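PDB 2EH3: transcriptional regulator from Aquifex aeolicus, which probably binds DNA through a helix-turn-helix motif and regulates transcription as a dimeric member of the TetR/AcrR family. Local coordinates for residues Y85-K88 with K89-Y92; E102-R105 with N106-F109; K111-D114 with A115-R118; L160-K163 with L164-G167. All coordinates share one frame; numbering follows the deposited sequence.

Along the chain the four contacts follow one another in series, none enclosing or crossing another, and each is local, joining side chains three to five residues apart along a helix or at a helix start. Contact 1 turns the chain from helix 73-86 into helix 88-99. Contact 2 opens helix 105-126 after the loop that follows helix 88-99, and contact 3 continues along the same helix, their centres about 14 Å apart. Contact 4 lies on helix 157-171, across the chain's centre from contact 2. All four belong to the tetracyclin repressor-like C-terminal region and reach the second subunit; Tyr-92 of contact 1 bonds Arg-105, a contact 2 residue, of that subunit.

Contact 1. Residues Y85-K88 with K89-Y92; sequences YREK and KVVY
Glu-87 and Val-90 lie alongside each other and point the same way, OE1 of Glu-87 standing 4.0 Å from CG2 of Val-90. Glu-87 occupies the N-cap position of helix 88-99, and its carbonyl opens that helix: Val-91 N donates to Glu-87 O at 3.0 Å in the carbonyl plane, while Val-90 N makes a weak bond to the same oxygen. CG2 of Val-91 lies 3.5 Å from Glu-87 O. Lys-88 places CG between its backbone N and carbonyl carbon (chi1 57°), which sends the chain back over the preceding turn. CD then covers one face of the Tyr-85 ring, and a bend at chi4 (-57°) drops NZ to 3.0 Å from Tyr-85 O. That oxygen is gripped from opposite faces of its plane by Lys-88 NZ and Lys-88 N. A water accepts from Lys-89 N and donates to Arg-86 O, bridging the break between the helices. The carboxylate of Glu-87 reaches Thr-57 and Lys-60 on helix 46-67, where Val-90 also packs; Val-91 meets Ile-146 of helix 131-152, and Lys-89 lies against Phe-16 of helix 3-18.

Contact 2. Residues E102-R105 with N106-F109; sequences EKFR and NIYF
The Phe-109 ring lies alongside the aliphatic part of Arg-105, its CE2 atom 3.7 Å from CG of Arg-105, and the guanidinium and ring planes stand 83° apart. CD2 of Tyr-108 sits over the centre of one face of Phe-109, while CE1 of Phe-109 lies at the edge of the Tyr-108 ring, in its plane. One face of the Arg-105 guanidinium carries OE1 of Glu-102 near the rim; OE2 of the same carboxylate forms a salt bridge with Arg-105 NH2 at 3.6 Å. CG of Lys-103 covers one face of the Phe-104 ring, and CD1 of Phe-104 meets CD1 of Ile-107 at 3.8 Å. This is the N-terminal turn of helix 105-126, with Phe-104 as N-cap: its O accepts from Ile-107 N at 3.0 Å, the donor standing above the carbonyl plane, and more weakly from Tyr-108 N. The first full turn follows with Phe-109 N to Arg-105 O, 3.1 Å. A water accepts from Asn-106 N and lies 2.9 Å from Glu-102 O, to which it may donate. An alanine in place of Phe-109 is likely to leave the Arg-105 methylenes and one edge of Tyr-108 without their aromatic neighbour. In the second subunit, Tyr-92 bonds Arg-105 NH1, Phe-96 makes a cation-pi contact with Arg-105, and His-148 meets Phe-109 edge-to-face.

Contact 3. Residues K111-D114 with A115-R118; sequences KIED and AKRR
Asp-114 holds two arginines of the next helical turn, one tightly and one loosely. The tight bond is to Arg-118: its NE donates to Asp-114 OD2 at 2.9 Å, nearly straight at 162°, meeting the oxygen on its syn side but tilted out of the carboxylate plane. The oxygen lies at the guanidinium edge, in its plane, although the carboxylate and guanidinium planes are 70° apart. The Arg-118 chain, extended from CG to NE, carries NE past the Asp-114 carbonyl to that carboxylate. Asp-114 OD2 also bonds His-58 NE2, so Arg-118 and His-58 together help to fix the carboxylate. A glutamine in place of Arg-118 would probably lose this charged bond and leave the Asp-114 carboxylate without its arginine mate on OD2, less firmly fixed in its rotation.

On the looser, exposed side, Arg-117 bends at chi3 and lays one guanidinium face over Asp-114 CA and Glu-113 O. Its NH2 makes only a weak hydrogen bond to Asp-114 OD1, 3.1 Å, within a salt bridge. Water completes the link, donating to Asp-114 OD1 and accepting from Arg-117 NE at 3.2 Å. Glu-113 extends the salt-bridge network toward Arg-117, but that pairing is long and doubtful.

Regular backbone bonds run beneath, among them Arg-118 N to Asp-114 O. Within helix 105-126, Arg-118 faces Ile-62 and Phe-65 of helix 46-67, Lys-111 pairs with Glu-55 there, and Lys-116 packs on Leu-139 of helix 131-152; Ile-112 meets Phe-94 of helix 88-99 and His-148 of the second subunit.

Contact 4. Residues L160-K163 with L164-G167; sequences LKEK and LREG
Arg-165 runs out with CG opposite its own backbone N (chi1 178°), then bends at chi3 (-27°) so that its guanidinium folds back over the preceding turn. One face of the group lies over Lys-161 O and Glu-162 CA, with CZ 3.9 Å from Glu-162 CA. Glu-162 stays extended beyond CG and crosses Arg-165 at a slant, its CG 4.0 Å from Arg-165 NH1. The opposite charges do not touch directly: a water donates to Glu-162 OE1 at 2.7 Å and accepts from Arg-165 NH1 at 3.1 Å, so the link is solvent-mediated and lies on the exposed side. All this rides on a regular series of alpha-helical i to i+4 backbone hydrogen bonds in helix 157-171, from Leu-164 N to Leu-160 O through Gly-167 N to Lys-163 O. Lys-161 leads elsewhere, its NZ bonding Glu-82 and, weakly, Glu-78, carboxylates that bind magnesium; the lysine charge probably offsets part of their negative charge. Leu-160 and Leu-164 pack on Leu-81 of helix 73-86. Lys-163 lies on Leu-145 and Tyr-149 of helix 131-152 and forms a salt bridge with Glu-136 of the second subunit.

Contact 1. Residues Y85-K88 with K89-Y92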
# COMPACT_ATOMS: atom_id res chain seq x y z
N TYR A 85 -6.53 13.17 -5.99
CA TYR A 85 -7.88 12.77 -6.37
C TYR A 85 -8.12 13.05 -7.85
O TYR A 85 -8.67 12.21 -8.56
CB TYR A 85 -8.93 13.49 -5.50
CG TYR A 85 -10.31 12.89 -5.62
CD1 TYR A 85 -10.72 11.84 -4.78
CD2 TYR A 85 -11.19 13.33 -6.60
CE1 TYR A 85 -11.99 11.23 -4.92
CE2 TYR A 85 -12.47 12.73 -6.76
CZ TYR A 85 -12.85 11.69 -5.92
OH TYR A 85 -14.08 11.12 -6.06
N ARG A 86 -7.72 14.23 -8.32
CA ARG A 86 -7.86 14.58 -9.75
C ARG A 86 -7.06 13.59 -10.60
O ARG A 86 -7.48 13.21 -11.70
CB ARG A 86 -7.33 15.99 -10.03
CG ARG A 86 -8.12 17.14 -9.42
CD ARG A 86 -7.87 18.45 -10.18
NE ARG A 86 -6.45 18.76 -10.37
CZ ARG A 86 -5.68 19.37 -9.48
NH1 ARG A 86 -6.18 19.74 -8.30
NH2 ARG A 86 -4.41 19.62 -9.76
N GLU A 87 -5.90 13.19 -10.08
CA GLU A 87 -5.00 12.24 -10.77
C GLU A 87 -5.25 10.80 -10.31
O GLU A 87 -4.36 9.97 -10.43
CB GLU A 87 -3.52 12.58 -10.47
CG GLU A 87 -3.10 14.00 -10.82
CD GLU A 87 -2.89 14.20 -12.32
OE1 GLU A 87 -2.16 13.38 -12.92
OE2 GLU A 87 -3.44 15.18 -12.87
N LYS A 88 -6.47 10.47 -9.86
CA LYS A 88 -6.69 9.12 -9.33
C LYS A 88 -6.42 7.96 -10.27
O LYS A 88 -6.05 6.87 -9.83
CB LYS A 88 -8.08 9.01 -8.69
CG LYS A 88 -9.24 9.35 -9.59
CD LYS A 88 -10.50 9.48 -8.74
CE LYS A 88 -11.60 10.16 -9.52
NZ LYS A 88 -11.17 11.50 -10.02
N LYS A 89 -6.57 8.17 -11.58
CA LYS A 89 -6.26 7.09 -12.52
C LYS A 89 -4.77 6.80 -12.50
O LYS A 89 -4.34 5.64 -12.57
CB LYS A 89 -6.75 7.46 -13.94
CG LYS A 89 -8.28 7.43 -14.03
CD LYS A 89 -8.76 7.72 -15.45
CE LYS A 89 -10.28 7.89 -15.49
NZ LYS A 89 -11.00 6.63 -15.16
N VAL A 90 -3.96 7.84 -12.36
CA VAL A 90 -2.52 7.64 -12.31
C VAL A 90 -2.14 7.02 -10.96
O VAL A 90 -1.22 6.22 -10.89
CB VAL A 90 -1.77 8.96 -12.56
CG1 VAL A 90 -0.26 8.75 -12.44
CG2 VAL A 90 -2.13 9.49 -13.94
N VAL A 91 -2.85 7.40 -9.89
CA VAL A 91 -2.57 6.82 -8.59
C VAL A 91 -2.82 5.32 -8.66
O VAL A 91 -2.05 4.53 -8.12
CB VAL A 91 -3.47 7.45 -7.49
CG1 VAL A 91 -3.32 6.68 -6.18
CG2 VAL A 91 -3.09 8.92 -7.29
N TYR A 92 -3.89 4.92 -9.35
CA TYR A 92 -4.22 3.51 -9.50
C TYR A 92 -3.10 2.80 -10.28
O TYR A 92 -2.62 1.72 -9.89
CB TYR A 92 -5.58 3.42 -10.21
CG TYR A 92 -6.19 2.06 -10.25
CD1 TYR A 92 -5.76 1.13 -11.19
CD2 TYR A 92 -7.18 1.70 -9.35
CE1 TYR A 92 -6.31 -0.14 -11.23
CE2 TYR A 92 -7.74 0.44 -9.38
CZ TYR A 92 -7.30 -0.47 -10.32
OH TYR A 92 -7.85 -1.73 -10.34
O HOH W 1 -7.41 10.71 -12.98

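Contact 2. Residues E102-R105 with N106-F109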
# COMPACT_ATOMS: atom_id res chain seq x y z
N GLU A 102 7.71 -6.22 -10.58
CA GLU A 102 9.05 -6.39 -10.04
C GLU A 102 9.95 -5.33 -10.72
O GLU A 102 10.77 -4.68 -10.06
CB GLU A 102 9.61 -7.78 -10.35
CG GLU A 102 8.93 -8.90 -9.62
CD GLU A 102 9.25 -8.91 -8.14
OE1 GLU A 102 10.23 -8.25 -7.70
OE2 GLU A 102 8.54 -9.63 -7.42
N LYS A 103 9.77 -5.18 -12.03
CA LYS A 103 10.58 -4.27 -12.83
C LYS A 103 10.49 -2.79 -12.47
O LYS A 103 11.51 -2.08 -12.51
CB LYS A 103 10.24 -4.46 -14.32
CG LYS A 103 11.06 -3.62 -15.30
CD LYS A 103 10.61 -3.81 -16.75
CE LYS A 103 11.67 -3.23 -17.70
NZ LYS A 103 11.31 -3.36 -19.14
N PHE A 104 9.30 -2.33 -12.10
CA PHE A 104 9.11 -0.91 -11.80
C PHE A 104 8.95 -0.56 -10.32
O PHE A 104 8.70 0.60 -9.99
CB PHE A 104 7.89 -0.37 -12.58
CG PHE A 104 7.97 -0.58 -14.07
CD1 PHE A 104 9.09 -0.17 -14.79
CD2 PHE A 104 6.90 -1.12 -14.76
CE1 PHE A 104 9.13 -0.29 -16.18
CE2 PHE A 104 6.92 -1.25 -16.17
CZ PHE A 104 8.04 -0.83 -16.87
N ARG A 105 9.11 -1.54 -9.44
CA ARG A 105 8.97 -1.28 -8.00
C ARG A 105 9.86 -0.15 -7.50
O ARG A 105 9.43 0.66 -6.66
CB ARG A 105 9.27 -2.54 -7.19
CG ARG A 105 8.82 -2.41 -5.72
CD ARG A 105 8.80 -3.76 -5.03
NE ARG A 105 7.89 -4.66 -5.73
CZ ARG A 105 7.78 -5.96 -5.51
NH1 ARG A 105 8.53 -6.54 -4.58
NH2 ARG A 105 6.93 -6.68 -6.23
N ASN A 106 11.07 -0.08 -8.03
CA ASN A 106 12.00 0.95 -7.60
C ASN A 106 11.49 2.36 -7.90
O ASN A 106 11.78 3.29 -7.15
CB ASN A 106 13.35 0.75 -8.29
CG ASN A 106 13.28 0.98 -9.78
OD1 ASN A 106 12.67 0.19 -10.53
ND2 ASN A 106 13.88 2.09 -10.23
N ILE A 107 10.73 2.53 -8.99
CA ILE A 107 10.21 3.85 -9.34
C ILE A 107 9.16 4.28 -8.33
O ILE A 107 9.13 5.44 -7.89
CB ILE A 107 9.59 3.84 -10.75
CG1 ILE A 107 10.67 3.46 -11.75
CG2 ILE A 107 8.96 5.22 -11.09
CD1 ILE A 107 10.15 3.15 -13.16
N TYR A 108 8.29 3.34 -7.96
CA TYR A 108 7.24 3.60 -6.98
C TYR A 108 7.92 4.13 -5.74
O TYR A 108 7.58 5.21 -5.25
CB TYR A 108 6.51 2.31 -6.62
CG TYR A 108 5.51 2.44 -5.51
CD1 TYR A 108 4.20 2.86 -5.75
CD2 TYR A 108 5.86 2.12 -4.20
CE1 TYR A 108 3.26 2.94 -4.73
CE2 TYR A 108 4.93 2.20 -3.16
CZ TYR A 108 3.63 2.61 -3.43
OH TYR A 108 2.72 2.64 -2.39
N PHE A 109 8.90 3.40 -5.24
CA PHE A 109 9.57 3.88 -4.03
C PHE A 109 10.38 5.17 -4.21
O PHE A 109 10.46 5.98 -3.27
CB PHE A 109 10.41 2.76 -3.40
CG PHE A 109 9.57 1.72 -2.71
CD1 PHE A 109 8.74 2.09 -1.64
CD2 PHE A 109 9.57 0.39 -3.14
CE1 PHE A 109 7.91 1.15 -1.02
CE2 PHE A 109 8.73 -0.57 -2.52
CZ PHE A 109 7.90 -0.18 -1.46
O HOH W 2 12.33 -2.38 -9.42

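Contact 3. Residues K111-D114 with A115-R118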
# COMPACT_ATOMS: atom_id res chain seq x y z
N LYS A 111 9.68 7.76 -6.11
CA LYS A 111 8.75 8.87 -6.10
C LYS A 111 8.18 9.15 -4.73
O LYS A 111 7.99 10.31 -4.36
CB LYS A 111 7.60 8.62 -7.10
CG LYS A 111 8.07 8.56 -8.52
CD LYS A 111 9.01 9.73 -8.88
CE LYS A 111 9.26 9.74 -10.38
NZ LYS A 111 10.22 10.80 -10.83
N ILE A 112 7.91 8.09 -3.98
CA ILE A 112 7.38 8.26 -2.63
C ILE A 112 8.45 8.91 -1.78
O ILE A 112 8.16 9.85 -1.04
CB ILE A 112 7.01 6.91 -1.97
CG1 ILE A 112 5.87 6.23 -2.73
CG2 ILE A 112 6.66 7.16 -0.48
CD1 ILE A 112 4.51 6.89 -2.53
N GLU A 113 9.67 8.42 -1.90
CA GLU A 113 10.77 8.97 -1.12
C GLU A 113 10.96 10.43 -1.44
O GLU A 113 11.23 11.23 -0.54
CB GLU A 113 12.07 8.19 -1.41
CG GLU A 113 13.32 8.71 -0.70
CD GLU A 113 13.16 8.80 0.81
OE1 GLU A 113 12.39 7.99 1.36
OE2 GLU A 113 13.81 9.66 1.44
N ASP A 114 10.83 10.80 -2.71
CA ASP A 114 11.00 12.20 -3.08
C ASP A 114 9.91 13.04 -2.47
O ASP A 114 10.19 14.13 -1.95
CB ASP A 114 10.98 12.41 -4.59
CG ASP A 114 11.26 13.87 -4.96
OD1 ASP A 114 12.41 14.33 -4.74
OD2 ASP A 114 10.35 14.56 -5.44
N ALA A 115 8.67 12.57 -2.53
CA ALA A 115 7.57 13.32 -1.95
C ALA A 115 7.81 13.45 -0.44
O ALA A 115 7.57 14.51 0.15
CB ALA A 115 6.24 12.60 -2.20
N LYS A 116 8.29 12.36 0.18
CA LYS A 116 8.55 12.38 1.62
C LYS A 116 9.64 13.39 1.96
O LYS A 116 9.49 14.14 2.94
CB LYS A 116 8.97 10.99 2.11
CG LYS A 116 8.89 10.85 3.61
CD LYS A 116 8.96 9.38 4.02
CE LYS A 116 10.36 8.98 4.43
NZ LYS A 116 10.70 9.54 5.77
N ARG A 117 10.71 13.42 1.17
CA ARG A 117 11.79 14.37 1.41
C ARG A 117 11.28 15.80 1.32
O ARG A 117 11.61 16.64 2.17
CB ARG A 117 12.94 14.19 0.41
CG ARG A 117 13.83 12.97 0.65
CD ARG A 117 15.13 13.06 -0.17
NE ARG A 117 14.90 13.15 -1.61
CZ ARG A 117 14.68 12.10 -2.41
NH1 ARG A 117 14.66 10.88 -1.89
NH2 ARG A 117 14.48 12.27 -3.71
N ARG A 118 10.45 16.09 0.31
CA ARG A 118 9.92 17.44 0.17
C ARG A 118 8.98 17.82 1.30
O ARG A 118 8.99 18.96 1.78
CB ARG A 118 9.21 17.58 -1.17
CG ARG A 118 10.16 17.48 -2.31
CD ARG A 118 9.42 17.53 -3.63
NE ARG A 118 10.35 17.38 -4.75
CZ ARG A 118 11.00 18.39 -5.31
NH1 ARG A 118 10.84 19.62 -4.85
NH2 ARG A 118 11.82 18.16 -6.33
O HOH W 3 13.99 15.91 -2.92

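Contact 4. Residues L160-K163 with L164-G167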
# COMPACT_ATOMS: atom_id res chain seq x y z
N LEU A 160 -13.32 12.32 1.57
CA LEU A 160 -11.89 12.18 1.87
C LEU A 160 -11.35 13.43 2.55
O LEU A 160 -10.57 13.33 3.50
CB LEU A 160 -11.07 11.87 0.60
CG LEU A 160 -11.16 10.39 0.23
CD1 LEU A 160 -12.29 10.22 -0.75
CD2 LEU A 160 -9.84 9.89 -0.33
N LYS A 161 -11.78 14.60 2.09
CA LYS A 161 -11.31 15.83 2.70
C LYS A 161 -11.74 15.97 4.14
O LYS A 161 -10.97 16.45 4.97
CB LYS A 161 -11.73 17.02 1.86
CG LYS A 161 -10.87 17.04 0.62
CD LYS A 161 -11.35 18.00 -0.40
CE LYS A 161 -11.39 19.38 0.13
NZ LYS A 161 -11.63 20.22 -1.09
N GLU A 162 -12.97 15.56 4.46
CA GLU A 162 -13.42 15.60 5.83
C GLU A 162 -12.54 14.69 6.70
O GLU A 162 -12.10 15.09 7.77
CB GLU A 162 -14.90 15.17 5.89
CG GLU A 162 -15.49 15.25 7.28
CD GLU A 162 -16.97 14.90 7.29
OE1 GLU A 162 -17.79 15.73 6.83
OE2 GLU A 162 -17.28 13.78 7.72
N LYS A 163 -12.29 13.46 6.24
CA LYS A 163 -11.44 12.54 6.98
C LYS A 163 -10.04 13.11 7.19
O LYS A 163 -9.49 13.05 8.28
CB LYS A 163 -11.32 11.21 6.22
CG LYS A 163 -12.67 10.53 6.00
CD LYS A 163 -13.18 9.91 7.27
CE LYS A 163 -12.71 8.47 7.36
NZ LYS A 163 -13.22 7.83 8.61
N LEU A 164 -9.46 13.65 6.13
CA LEU A 164 -8.10 14.21 6.23
C LEU A 164 -8.09 15.38 7.20
O LEU A 164 -7.24 15.46 8.09
CB LEU A 164 -7.63 14.70 4.83
CG LEU A 164 -6.23 15.31 4.87
CD1 LEU A 164 -5.20 14.22 5.07
CD2 LEU A 164 -5.95 15.96 3.52
N ARG A 165 -9.04 16.30 7.04
CA ARG A 165 -9.13 17.48 7.91
C ARG A 165 -9.18 17.09 9.39
O ARG A 165 -8.43 17.65 10.22
CB ARG A 165 -10.38 18.30 7.55
CG ARG A 165 -10.59 19.53 8.42
CD ARG A 165 -11.86 20.27 8.04
NE ARG A 165 -12.19 20.05 6.64
CZ ARG A 165 -13.31 19.47 6.20
NH1 ARG A 165 -14.25 19.05 7.06
NH2 ARG A 165 -13.47 19.28 4.90
N GLU A 166 -10.04 16.14 9.75
CA GLU A 166 -10.13 15.77 11.15
C GLU A 166 -8.89 15.10 11.68
O GLU A 166 -8.48 15.37 12.81
CB GLU A 166 -11.37 14.90 11.37
CG GLU A 166 -12.66 15.75 11.35
CD GLU A 166 -12.59 16.98 12.28
OE1 GLU A 166 -12.41 16.80 13.51
OE2 GLU A 166 -12.73 18.13 11.77
N GLY A 167 -8.26 14.27 10.85
CA GLY A 167 -7.05 13.60 11.30
C GLY A 167 -5.90 14.56 11.45
O GLY A 167 -5.14 14.42 12.42
O HOH W 4 -17.29 18.34 6.96